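Local coordinates for DUF2179 domain-containing protein (Eubacterium ventriosum, PDB 3HLU), which is of unknown function but forms the C-terminal DUF2179 domain of a probable YitT-type membrane protein, at the interface of chains A and B. Coordinates in Å, arbitrary orientation; residue numbers count along the deposited sequence, not the author numbering. Chains: chain A/B, uncharacterized protein DUF2179.

The interface of chains A and B. Residues chain A 63, 66-67, 70-71, 73-75; chain B 40-42.
A:Arg63 reaches B:Gly40 with CG anti to its own backbone N (chi1 -158°) and its chain extended from CG to NE. A:Lys67, one helical turn on, turns CG anti to its carbonyl carbon (chi1 -68°) and runs extended past B:Tyr42. Both belong to helix 56-67 of the DUF2179 domain, here paired with a second copy about a two-fold axis. This dimer may or may not exist in the full-length membrane protein.

The guanidinium NE of A:Arg63 gives a hydrogen bond to the carbonyl O of B:Gly40 at 3.0 Å. It comes in nearly along the C=O axis, and the oxygen lies 20° out of the guanidinium plane. CG and CD of A:Arg63 pass beside the carbonyl O of B:Ala41, with CG 3.6 Å from that O. An alanine here would probably leave the B:Gly40 carbonyl without its side-chain donor and open a gap beside the carbonyl of B:Ala41.

The backbone N of B:Ala41 donates to A:Ala73 O at 3.1 Å. Next to it, B:Gly40 and A:Phe74 form an antiparallel beta bridge, with A:Phe74 CB 3.6 Å from B:Gly40 CA. B:Ala41 points its methyl into chain A, where CB meets A:Leu66 CB at 3.6 Å. B:Tyr42 lies across the lysine chain. A:Lys67 CG sits 3.8 Å above the plane of the B:Tyr42 ring, over one face and toward the rim. B:Tyr42 CE1 touches A:Pro71 CB, in the loop after the helix, at 4.0 Å.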
loop_
_atom_site.group_PDB
_atom_site.type_symbol
_atom_site.label_atom_id
_atom_site.label_comp_id
_atom_site.label_asym_id
_atom_site.label_seq_id
_atom_site.Cartn_x
_atom_site.Cartn_y
_atom_site.Cartn_z
ATOM N N ARG A 63 13.151 -6.736 -3.892
ATOM C CA ARG A 63 13.592 -5.362 -3.996
ATOM C C ARG A 63 14.516 -5.127 -5.194
ATOM O O ARG A 63 14.406 -4.126 -5.893
ATOM C CB ARG A 63 14.299 -4.954 -2.718
ATOM C CG ARG A 63 14.304 -3.481 -2.551
ATOM C CD ARG A 63 15.319 -3.046 -1.552
ATOM N NE ARG A 63 14.983 -1.717 -1.075
ATOM C CZ ARG A 63 15.267 -1.285 0.146
ATOM N NH1 ARG A 63 15.896 -2.099 0.995
ATOM N NH2 ARG A 63 14.912 -0.054 0.519
ATOM N N LEU A 66 12.700 -5.016 -8.305
ATOM C CA LEU A 66 11.989 -3.760 -8.497
ATOM C C LEU A 66 12.873 -2.769 -9.223
ATOM O O LEU A 66 12.456 -2.130 -10.194
ATOM C CB LEU A 66 11.592 -3.171 -7.156
ATOM C CG LEU A 66 10.567 -3.958 -6.360
ATOM C CD1 LEU A 66 10.085 -3.168 -5.135
ATOM C CD2 LEU A 66 9.428 -4.321 -7.300
ATOM N N LYS A 67 14.099 -2.638 -8.726
ATOM C CA LYS A 67 15.091 -1.777 -9.348
ATOM C C LYS A 67 15.130 -2.060 -10.840
ATOM O O LYS A 67 15.277 -1.164 -11.668
ATOM C CB LYS A 67 16.459 -2.022 -8.720
ATOM C CG LYS A 67 16.535 -1.562 -7.260
ATOM C CD LYS A 67 17.813 -2.006 -6.550
ATOM C CE LYS A 67 17.652 -1.866 -5.046
ATOM N NZ LYS A 67 18.750 -2.486 -4.249
ATOM N N ASP A 70 10.687 -1.288 -12.185
ATOM C CA ASP A 70 10.021 -0.045 -11.837
ATOM C C ASP A 70 10.676 0.541 -10.595
ATOM O O ASP A 70 10.409 0.115 -9.469
ATOM C CB ASP A 70 8.528 -0.271 -11.596
ATOM C CG ASP A 70 7.801 0.998 -11.144
ATOM O OD1 ASP A 70 8.450 2.062 -11.024
ATOM O OD2 ASP A 70 6.569 0.932 -10.902
ATOM N N PRO A 71 11.551 1.527 -10.808
ATOM C CA PRO A 71 12.269 2.300 -9.792
ATOM C C PRO A 71 11.335 3.036 -8.842
ATOM O O PRO A 71 11.736 3.385 -7.729
ATOM C CB PRO A 71 13.040 3.322 -10.624
ATOM C CG PRO A 71 13.216 2.672 -11.947
ATOM C CD PRO A 71 11.967 1.888 -12.176
ATOM N N ALA A 73 8.309 1.877 -7.933
ATOM C CA ALA A 73 7.612 0.892 -7.121
ATOM C C ALA A 73 8.060 0.956 -5.666
ATOM O O ALA A 73 9.166 1.397 -5.349
ATOM C CB ALA A 73 7.824 -0.500 -7.675
ATOM N N PHE A 74 7.178 0.522 -4.782
ATOM C CA PHE A 74 7.538 0.385 -3.383
ATOM C C PHE A 74 6.700 -0.701 -2.712
ATOM O O PHE A 74 5.737 -1.218 -3.284
ATOM C CB PHE A 74 7.404 1.712 -2.645
ATOM C CG PHE A 74 6.021 2.262 -2.659
ATOM C CD1 PHE A 74 5.547 2.943 -3.768
ATOM C CD2 PHE A 74 5.181 2.083 -1.580
ATOM C CE1 PHE A 74 4.260 3.442 -3.792
ATOM C CE2 PHE A 74 3.895 2.588 -1.597
ATOM C CZ PHE A 74 3.434 3.272 -2.704
HETATM N N MSE A 75 7.083 -1.026 -1.484
HETATM C CA MSE A 75 6.508 -2.134 -0.753
HETATM C C MSE A 75 6.036 -1.676 0.598
HETATM O O MSE A 75 6.695 -0.891 1.260
HETATM C CB MSE A 75 7.558 -3.226 -0.554
HETATM C CG MSE A 75 7.999 -3.879 -1.837
HETATM SE SE MSE A 75 9.380 -5.218 -1.553
HETATM C CE MSE A 75 10.914 -4.039 -1.358
ATOM N N GLY B 40 10.999 1.378 -0.683
ATOM C CA GLY B 40 11.001 1.583 -2.124
ATOM C C GLY B 40 11.951 0.632 -2.817
ATOM O O GLY B 40 12.732 -0.047 -2.160
ATOM N N ALA B 41 11.907 0.564 -4.139
ATOM C CA ALA B 41 12.959 -0.144 -4.861
ATOM C C ALA B 41 14.354 0.313 -4.370
ATOM O O ALA B 41 15.270 -0.499 -4.230
ATOM C CB ALA B 41 12.813 0.074 -6.338
ATOM N N TYR B 42 14.496 1.614 -4.094
ATOM C CA TYR B 42 15.750 2.202 -3.621
ATOM C C TYR B 42 15.518 2.828 -2.276
ATOM O O TYR B 42 14.404 3.264 -2.005
ATOM C CB TYR B 42 16.205 3.318 -4.554
ATOM C CG TYR B 42 16.658 2.849 -5.909
ATOM C CD1 TYR B 42 15.826 2.960 -7.014
ATOM C CD2 TYR B 42 17.917 2.289 -6.090
ATOM C CE1 TYR B 42 16.232 2.530 -8.264
ATOM C CE2 TYR B 42 18.332 1.844 -7.340
ATOM C CZ TYR B 42 17.488 1.976 -8.425
ATOM O OH TYR B 42 17.887 1.536 -9.679
#